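Local coordinates for protein trichosurin (Trichosurus vulpecula, PDB 2R73) that probably binds and carries small molecules in a lipocalin barrel, as a homodimeric protein secreted into milk, at residues A[42-47]-A[68-73]; A[111-116]-A[124-129]. The protein carries 1 engineered substitution. All blocks are in the same frame, centred on the assembly; numbering follows the deposited sequence.

Contact 1, between 42-47 and 68-73, lies at the mouth of the lipocalin barrel, and contact 2, between 111-116 and 124-129, in its wall. Contact 1 is at the surface, its centre about 15 Å from the chain centre, where the long loop after strand 29-35 meets a hairpin turn. Contact 2 is buried, its centre about 5 Å from the chain centre. The centres of the two contacts are 18 Å apart, yet Phe-47 joins them: its CE2 lies 3.9 Å from Phe-114 CD2, and its CG 3.9 Å from Val-125 CG2. The loop thus sends a ring onto the wall face that, in lipocalins, lines the ligand cavity, where a small molecule would probably bind.

Contact 1 (A[42-47]-A[68-73]); sequences EEEGPF and RKNGQC
Glu-44 comes up against Lys-69 with their CA atoms 5.8 Å apart, and two beta turns meet there: a type II turn from Glu-42 to Gly-45 and a type I' turn from Lys-69 to Gln-72. The second joins strands 60-69 and 72-82, with Asn-70 and Gly-71 at its corners; the backbone angles of Gly-71 by themselves favour glycine. Although Glu-44 leaves its backbone pointing away from the hairpin, its chain bends at chi2 (-63°) and carries the carboxylate back to the turn. OE1 of Glu-44 accepts the backbone N-H of Asn-70 on its syn lone pair, at 3.3 Å with an angle of 154°. OE2 lies farther off, 3.7 Å from the N of Gly-71. Lys-69 reaches back the other way, its chain bent at chi2 and chi4, until NZ makes a weak hydrogen bond of 3.4 Å to Gly-45 O; a second weak bond takes NZ to Thr-67. Glu-44 OE1 and Lys-69 NZ remain 6.5 Å apart, so each side chain serves the opposing backbone rather than the other's charge. A third link is indirect. A water donates to Glu-43 OE2 at 3.1 Å and accepts weakly from Arg-68 NH1, bridging charged groups too far apart for a direct ion pair. Cys-73 SG lies over one face of the Arg-68 guanidinium, offset toward the rim; this sulfur is disulfide-bonded to Cys-166 at the end of the chain. On the loop side, Pro-46 O is bound by Tyr-93 and Asn-49, while Phe-47 turns inward and meets Tyr-93 edge-to-face. Polar, solvent-facing and modest in area, the contact seats the long first loop of the lipocalin fold against the hairpin of the third and fourth strands at the barrel mouth.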
ATOM      1  N   GLU A  42      12.352   5.759 -15.009  1.00 23.59           N
ATOM      2  CA  GLU A  42      13.411   6.398 -15.789  1.00 26.99           C
ATOM      3  C   GLU A  42      12.832   6.660 -17.189  1.00 29.99           C
ATOM      4  O   GLU A  42      11.648   6.400 -17.422  1.00 31.47           O
ATOM      5  CB  GLU A  42      14.638   5.494 -15.869  1.00 23.50           C
ATOM      6  CG  GLU A  42      15.271   5.274 -14.526  1.00 25.27           C
ATOM      7  CD  GLU A  42      16.380   4.250 -14.550  1.00 26.79           C
ATOM      8  OE1 GLU A  42      16.266   3.263 -15.318  1.00 25.92           O
ATOM      9  OE2 GLU A  42      17.353   4.427 -13.781  1.00 23.68           O
ATOM     10  N   GLU A  43      13.643   7.168 -18.112  1.00 32.33           N
ATOM     11  CA  GLU A  43      13.164   7.447 -19.470  1.00 34.76           C
ATOM     12  C   GLU A  43      12.596   6.174 -20.082  1.00 32.56           C
ATOM     13  O   GLU A  43      13.188   5.116 -19.932  1.00 31.51           O
ATOM     14  CB  GLU A  43      14.313   7.920 -20.369  1.00 38.26           C
ATOM     15  CG  GLU A  43      15.226   8.955 -19.756  1.00 45.85           C
ATOM     16  CD  GLU A  43      14.694  10.357 -19.896  1.00 50.11           C
ATOM     17  OE1 GLU A  43      15.343  11.289 -19.363  1.00 52.60           O
ATOM     18  OE2 GLU A  43      13.635  10.529 -20.545  1.00 52.75           O
ATOM     19  N   GLU A  44      11.460   6.278 -20.769  1.00 33.21           N
ATOM     20  CA  GLU A  44      10.850   5.118 -21.431  1.00 34.56           C
ATOM     21  C   GLU A  44      10.084   4.179 -20.513  1.00 31.73           C
ATOM     22  O   GLU A  44       9.507   3.198 -20.980  1.00 32.59           O
ATOM     23  CB  GLU A  44      11.917   4.293 -22.166  1.00 37.75           C
ATOM     24  CG  GLU A  44      12.548   4.975 -23.387  1.00 41.66           C
ATOM     25  CD  GLU A  44      11.541   5.253 -24.499  1.00 43.01           C
ATOM     26  OE1 GLU A  44      10.806   4.316 -24.900  1.00 41.64           O
ATOM     27  OE2 GLU A  44      11.496   6.412 -24.972  1.00 42.63           O
ATOM     28  N   GLY A  45      10.092   4.476 -19.216  1.00 30.30           N
ATOM     29  CA  GLY A  45       9.404   3.642 -18.248  1.00 26.20           C
ATOM     30  C   GLY A  45       7.902   3.824 -18.291  1.00 25.09           C
ATOM     31  O   GLY A  45       7.420   4.937 -18.498  1.00 23.02           O
ATOM     32  N   PRO A  46       7.132   2.736 -18.097  1.00 25.32           N
ATOM     33  CA  PRO A  46       5.667   2.782 -18.119  1.00 24.25           C
ATOM     34  C   PRO A  46       5.062   3.725 -17.089  1.00 23.43           C
ATOM     35  O   PRO A  46       3.942   4.203 -17.265  1.00 23.55           O
ATOM     36  CB  PRO A  46       5.271   1.319 -17.907  1.00 25.53           C
ATOM     37  CG  PRO A  46       6.409   0.757 -17.126  1.00 25.13           C
ATOM     38  CD  PRO A  46       7.604   1.368 -17.820  1.00 25.27           C
ATOM     39  N   PHE A  47       5.810   4.024 -16.032  1.00 22.99           N
ATOM     40  CA  PHE A  47       5.301   4.918 -14.997  1.00 21.60           C
ATOM     41  C   PHE A  47       5.870   6.333 -14.971  1.00 22.09           C
ATOM     42  O   PHE A  47       5.555   7.111 -14.074  1.00 22.76           O
ATOM     43  CB  PHE A  47       5.447   4.253 -13.628  1.00 18.81           C
ATOM     44  CG  PHE A  47       4.530   3.090 -13.445  1.00 19.30           C
ATOM     45  CD1 PHE A  47       4.934   1.810 -13.776  1.00 17.45           C
ATOM     46  CD2 PHE A  47       3.220   3.292 -13.023  1.00 19.39           C
ATOM     47  CE1 PHE A  47       4.048   0.747 -13.696  1.00 18.71           C
ATOM     48  CE2 PHE A  47       2.327   2.235 -12.940  1.00 19.55           C
ATOM     49  CZ  PHE A  47       2.740   0.957 -13.278  1.00 19.07           C
ATOM     50  N   ARG A  68       6.298   9.942 -22.850  1.00 39.54           N
ATOM     51  CA  ARG A  68       7.151   9.823 -24.017  1.00 42.06           C
ATOM     52  C   ARG A  68       7.458   8.349 -24.261  1.00 44.47           C
ATOM     53  O   ARG A  68       8.108   7.697 -23.449  1.00 46.02           O
ATOM     54  CB  ARG A  68       8.439  10.622 -23.817  1.00 41.62           C
ATOM     55  CG  ARG A  68       9.357  10.575 -25.021  1.00 44.42           C
ATOM     56  CD  ARG A  68      10.636  11.383 -24.828  1.00 47.88           C
ATOM     57  NE  ARG A  68      10.442  12.818 -25.028  1.00 51.43           N
ATOM     58  CZ  ARG A  68      10.188  13.692 -24.060  1.00 52.92           C
ATOM     59  NH1 ARG A  68      10.093  13.286 -22.798  1.00 52.92           N
ATOM     60  NH2 ARG A  68      10.034  14.978 -24.354  1.00 52.65           N
ATOM     61  N   LYS A  69       6.964   7.820 -25.373  1.00 46.78           N
ATOM     62  CA  LYS A  69       7.189   6.422 -25.719  1.00 50.59           C
ATOM     63  C   LYS A  69       7.824   6.357 -27.098  1.00 53.00           C
ATOM     64  O   LYS A  69       7.372   7.033 -28.022  1.00 55.61           O
ATOM     65  CB  LYS A  69       5.863   5.647 -25.719  1.00 49.22           C
ATOM     66  CG  LYS A  69       5.285   5.367 -24.334  1.00 49.70           C
ATOM     67  CD  LYS A  69       6.064   4.272 -23.596  1.00 49.56           C
ATOM     68  CE  LYS A  69       5.415   3.903 -22.267  1.00 46.45           C
ATOM     69  NZ  LYS A  69       5.422   5.031 -21.305  1.00 46.03           N
ATOM     70  N   ASN A  70       8.875   5.553 -27.226  1.00 55.10           N
ATOM     71  CA  ASN A  70       9.576   5.385 -28.492  1.00 56.31           C
ATOM     72  C   ASN A  70       9.989   6.709 -29.117  1.00 57.23           C
ATOM     73  O   ASN A  70       9.901   6.875 -30.336  1.00 58.18           O
ATOM     74  CB  ASN A  70       8.699   4.624 -29.483  1.00 57.26           C
ATOM     75  CG  ASN A  70       8.278   3.270 -28.962  1.00 58.45           C
ATOM     76  OD1 ASN A  70       9.113   2.475 -28.532  1.00 58.61           O
ATOM     77  ND2 ASN A  70       6.979   2.998 -28.999  1.00 59.16           N
ATOM     78  N   GLY A  71      10.415   7.657 -28.290  1.00 56.12           N
ATOM     79  CA  GLY A  71      10.854   8.927 -28.832  1.00 56.22           C
ATOM     80  C   GLY A  71      10.005  10.159 -28.594  1.00 56.51           C
ATOM     81  O   GLY A  71      10.540  11.221 -28.276  1.00 56.59           O
ATOM     82  N   GLN A  72       8.689  10.048 -28.726  1.00 55.94           N
ATOM     83  CA  GLN A  72       7.869  11.236 -28.534  1.00 55.76           C
ATOM     84  C   GLN A  72       6.711  11.126 -27.561  1.00 53.19           C
ATOM     85  O   GLN A  72       6.331  10.042 -27.122  1.00 50.64           O
ATOM     86  CB  GLN A  72       7.358  11.730 -29.886  1.00 58.69           C
ATOM     87  N   CYS A  73       6.171  12.297 -27.245  1.00 50.79           N
ATOM     88  CA  CYS A  73       5.072  12.451 -26.318  1.00 49.16           C
ATOM     89  C   CYS A  73       3.733  12.038 -26.907  1.00 46.52           C
ATOM     90  O   CYS A  73       3.375  12.425 -28.017  1.00 46.20           O
ATOM     91  CB  CYS A  73       4.991  13.900 -25.877  1.00 51.65           C
ATOM     92  SG  CYS A  73       6.517  14.491 -25.081  1.00 57.55           S
TER
HETATM   93  O   HOH W   1      10.520  10.744 -20.495  1.00 21.80           O

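Contact 2 (A[111-116]-A[124-129])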
ATOM      1  N   LYS A 111      -0.368  13.592  -3.574  1.00 32.56           N
ATOM      2  CA  LYS A 111       0.521  12.446  -3.582  1.00 32.88           C
ATOM      3  C   LYS A 111      -0.269  11.162  -3.875  1.00 31.89           C
ATOM      4  O   LYS A 111      -1.294  10.897  -3.237  1.00 33.96           O
ATOM      5  CB  LYS A 111       1.216  12.353  -2.219  1.00 34.03           C
ATOM      6  CG  LYS A 111       2.624  11.791  -2.240  1.00 36.54           C
ATOM      7  CD  LYS A 111       3.325  11.962  -0.878  1.00 34.55           C
ATOM      8  CE  LYS A 111       3.534  13.434  -0.544  1.00 35.55           C
ATOM      9  NZ  LYS A 111       4.329  13.661   0.701  1.00 31.17           N
ATOM     10  N   PHE A 112       0.187  10.383  -4.855  1.00 28.25           N
ATOM     11  CA  PHE A 112      -0.473   9.120  -5.177  1.00 26.10           C
ATOM     12  C   PHE A 112       0.517   7.964  -5.094  1.00 24.73           C
ATOM     13  O   PHE A 112       1.478   7.901  -5.857  1.00 24.66           O
ATOM     14  CB  PHE A 112      -1.092   9.143  -6.579  1.00 26.25           C
ATOM     15  CG  PHE A 112      -2.339   9.974  -6.682  1.00 27.47           C
ATOM     16  CD1 PHE A 112      -2.285  11.280  -7.151  1.00 29.80           C
ATOM     17  CD2 PHE A 112      -3.565   9.457  -6.288  1.00 26.93           C
ATOM     18  CE1 PHE A 112      -3.443  12.056  -7.223  1.00 30.56           C
ATOM     19  CE2 PHE A 112      -4.718  10.222  -6.354  1.00 26.73           C
ATOM     20  CZ  PHE A 112      -4.658  11.522  -6.822  1.00 29.17           C
ATOM     21  N   ILE A 113       0.289   7.051  -4.158  1.00 23.11           N
ATOM     22  CA  ILE A 113       1.169   5.902  -4.007  1.00 22.15           C
ATOM     23  C   ILE A 113       0.562   4.700  -4.719  1.00 20.48           C
ATOM     24  O   ILE A 113      -0.568   4.314  -4.428  1.00 19.91           O
ATOM     25  CB  ILE A 113       1.381   5.513  -2.520  1.00 21.38           C
ATOM     26  CG1 ILE A 113       2.284   6.518  -1.799  1.00 22.79           C
ATOM     27  CG2 ILE A 113       2.074   4.180  -2.453  1.00 22.57           C
ATOM     28  CD1 ILE A 113       1.816   7.927  -1.855  1.00 26.47           C
ATOM     29  N   PHE A 114       1.306   4.119  -5.653  1.00 18.64           N
ATOM     30  CA  PHE A 114       0.826   2.948  -6.379  1.00 18.34           C
ATOM     31  C   PHE A 114       1.526   1.699  -5.852  1.00 18.36           C
ATOM     32  O   PHE A 114       2.751   1.679  -5.723  1.00 17.39           O
ATOM     33  CB  PHE A 114       1.165   2.997  -7.880  1.00 20.28           C
ATOM     34  CG  PHE A 114       0.532   4.122  -8.650  1.00 22.31           C
ATOM     35  CD1 PHE A 114      -0.275   5.061  -8.042  1.00 24.05           C
ATOM     36  CD2 PHE A 114       0.772   4.235 -10.014  1.00 23.76           C
ATOM     37  CE1 PHE A 114      -0.834   6.100  -8.780  1.00 24.26           C
ATOM     38  CE2 PHE A 114       0.218   5.268 -10.757  1.00 24.56           C
ATOM     39  CZ  PHE A 114      -0.585   6.201 -10.137  1.00 25.50           C
ATOM     40  N   TYR A 115       0.750   0.667  -5.546  1.00 18.89           N
ATOM     41  CA  TYR A 115       1.315  -0.614  -5.145  1.00 18.47           C
ATOM     42  C   TYR A 115       0.970  -1.509  -6.344  1.00 19.39           C
ATOM     43  O   TYR A 115      -0.160  -1.966  -6.507  1.00 19.52           O
ATOM     44  CB  TYR A 115       0.691  -1.114  -3.844  1.00 20.21           C
ATOM     45  CG  TYR A 115       1.202  -0.347  -2.640  1.00 21.44           C
ATOM     46  CD1 TYR A 115       0.451   0.673  -2.063  1.00 22.28           C
ATOM     47  CD2 TYR A 115       2.467  -0.606  -2.118  1.00 20.70           C
ATOM     48  CE1 TYR A 115       0.946   1.415  -0.998  1.00 20.78           C
ATOM     49  CE2 TYR A 115       2.974   0.133  -1.056  1.00 20.26           C
ATOM     50  CZ  TYR A 115       2.209   1.138  -0.503  1.00 21.48           C
ATOM     51  OH  TYR A 115       2.713   1.866   0.553  1.00 24.55           O
ATOM     52  N   ASN A 116       1.976  -1.694  -7.198  1.00 18.88           N
ATOM     53  CA  ASN A 116       1.899  -2.443  -8.447  1.00 17.05           C
ATOM     54  C   ASN A 116       2.225  -3.947  -8.396  1.00 17.74           C
ATOM     55  O   ASN A 116       3.276  -4.363  -7.892  1.00 15.28           O
ATOM     56  CB  ASN A 116       2.810  -1.727  -9.452  1.00 17.90           C
ATOM     57  CG  ASN A 116       2.892  -2.427 -10.788  1.00 20.63           C
ATOM     58  OD1 ASN A 116       3.859  -3.150 -11.075  1.00 19.26           O
ATOM     59  ND2 ASN A 116       1.878  -2.219 -11.619  1.00 19.12           N
ATOM     60  N   VAL A 124       6.488  -0.551  -5.883  1.00 23.07           N
ATOM     61  CA  VAL A 124       5.824   0.638  -5.405  1.00 23.42           C
ATOM     62  C   VAL A 124       6.227   1.820  -6.274  1.00 22.30           C
ATOM     63  O   VAL A 124       7.413   2.022  -6.563  1.00 19.40           O
ATOM     64  CB  VAL A 124       6.173   0.908  -3.913  1.00 24.63           C
ATOM     65  CG1 VAL A 124       7.651   0.666  -3.678  1.00 27.39           C
ATOM     66  CG2 VAL A 124       5.820   2.334  -3.536  1.00 22.27           C
ATOM     67  N   VAL A 125       5.230   2.577  -6.722  1.00 20.26           N
ATOM     68  CA  VAL A 125       5.487   3.767  -7.528  1.00 21.67           C
ATOM     69  C   VAL A 125       4.791   4.938  -6.849  1.00 21.82           C
ATOM     70  O   VAL A 125       3.563   4.959  -6.759  1.00 22.53           O
ATOM     71  CB  VAL A 125       4.924   3.654  -8.975  1.00 22.64           C
ATOM     72  CG1 VAL A 125       5.237   4.941  -9.732  1.00 21.42           C
ATOM     73  CG2 VAL A 125       5.515   2.444  -9.706  1.00 19.42           C
ATOM     74  N   ALA A 126       5.566   5.904  -6.364  1.00 21.21           N
ATOM     75  CA  ALA A 126       4.979   7.065  -5.697  1.00 22.18           C
ATOM     76  C   ALA A 126       5.066   8.305  -6.584  1.00 22.34           C
ATOM     77  O   ALA A 126       6.095   8.560  -7.212  1.00 23.40           O
ATOM     78  CB  ALA A 126       5.680   7.316  -4.361  1.00 20.92           C
ATOM     79  N   ASN A 127       3.983   9.067  -6.646  1.00 22.74           N
ATOM     80  CA  ASN A 127       3.959  10.277  -7.468  1.00 25.38           C
ATOM     81  C   ASN A 127       3.673  11.492  -6.602  1.00 27.02           C
ATOM     82  O   ASN A 127       2.788  11.463  -5.741  1.00 28.66           O
ATOM     83  CB  ASN A 127       2.866  10.200  -8.539  1.00 24.71           C
ATOM     84  CG  ASN A 127       2.865   8.884  -9.293  1.00 26.29           C
ATOM     85  OD1 ASN A 127       3.301   8.813 -10.445  1.00 24.59           O
ATOM     86  ND2 ASN A 127       2.370   7.829  -8.643  1.00 24.96           N
ATOM     87  N   LEU A 128       4.427  12.557  -6.824  1.00 27.92           N
ATOM     88  CA  LEU A 128       4.214  13.793  -6.091  1.00 28.95           C
ATOM     89  C   LEU A 128       3.799  14.817  -7.128  1.00 30.31           C
ATOM     90  O   LEU A 128       4.610  15.240  -7.953  1.00 30.47           O
ATOM     91  CB  LEU A 128       5.489  14.251  -5.385  1.00 28.78           C
ATOM     92  CG  LEU A 128       5.321  15.563  -4.617  1.00 27.32           C
ATOM     93  CD1 LEU A 128       4.206  15.419  -3.606  1.00 28.72           C
ATOM     94  CD2 LEU A 128       6.630  15.939  -3.933  1.00 30.27           C
ATOM     95  N   PHE A 129       2.524  15.187  -7.092  1.00 32.48           N
ATOM     96  CA  PHE A 129       1.950  16.149  -8.028  1.00 33.58           C
ATOM     97  C   PHE A 129       1.827  17.510  -7.355  1.00 35.02           C
ATOM     98  O   PHE A 129       1.686  17.592  -6.138  1.00 35.87           O
ATOM     99  CB  PHE A 129       0.543  15.705  -8.447  1.00 34.19           C
ATOM    100  CG  PHE A 129       0.498  14.421  -9.226  1.00 34.54           C
ATOM    101  CD1 PHE A 129      -0.680  13.689  -9.291  1.00 35.28           C
ATOM    102  CD2 PHE A 129       1.600  13.972  -9.935  1.00 35.59           C
ATOM    103  CE1 PHE A 129      -0.761  12.535 -10.051  1.00 35.62           C
ATOM    104  CE2 PHE A 129       1.523  12.812 -10.704  1.00 35.36           C
ATOM    105  CZ  PHE A 129       0.343  12.096 -10.761  1.00 34.17           C
TER
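Phe-112 and Asn-127 form a hydrogen-bonded pair of an antiparallel beta hairpin, the seventh and eighth strands of the lipocalin barrel, with the short strand axes 4.6 Å apart. Asn-127, Phe-114 and Phe-112, the residues most covered here, share the face that also carries Val-125; the opposite face, with Ala-126 and Leu-128, packs under helix 137-148, and Tyr-115 on it stacks on Tyr-115 of the second subunit. The face of Phe-112, Phe-114, Val-125 and Asn-127, turned away from helix 137-148, is therefore probably cavity wall. Paired N-H and C=O groups link Phe-112 with Asn-127 and Phe-114 with Val-125. Phe-112 is also met by Phe-129, whose CE1 comes to 3.5 Å from Phe-112 CD1, the rings inclined at 53°. The Phe-114 ring lies beneath the amide of Asn-127, whose ND2 sits over the ring centre, 3.6 Å from CE1 of Phe-114. With an alanine in place of Phe-114, the Asn-127 amide would probably lose the ring under its ND2 and turn more easily, and a gap would open toward Phe-47. The amide has a second hold. With CG of Asn-127 turned beside its own backbone N (chi1 -47°), the amide nitrogen is brought round to the carbonyl that the backbone N already binds: N and ND2 each bond Phe-112 O at 2.9 Å, from opposite faces of the carbonyl plane, the ND2 bond nearly straight at 172°.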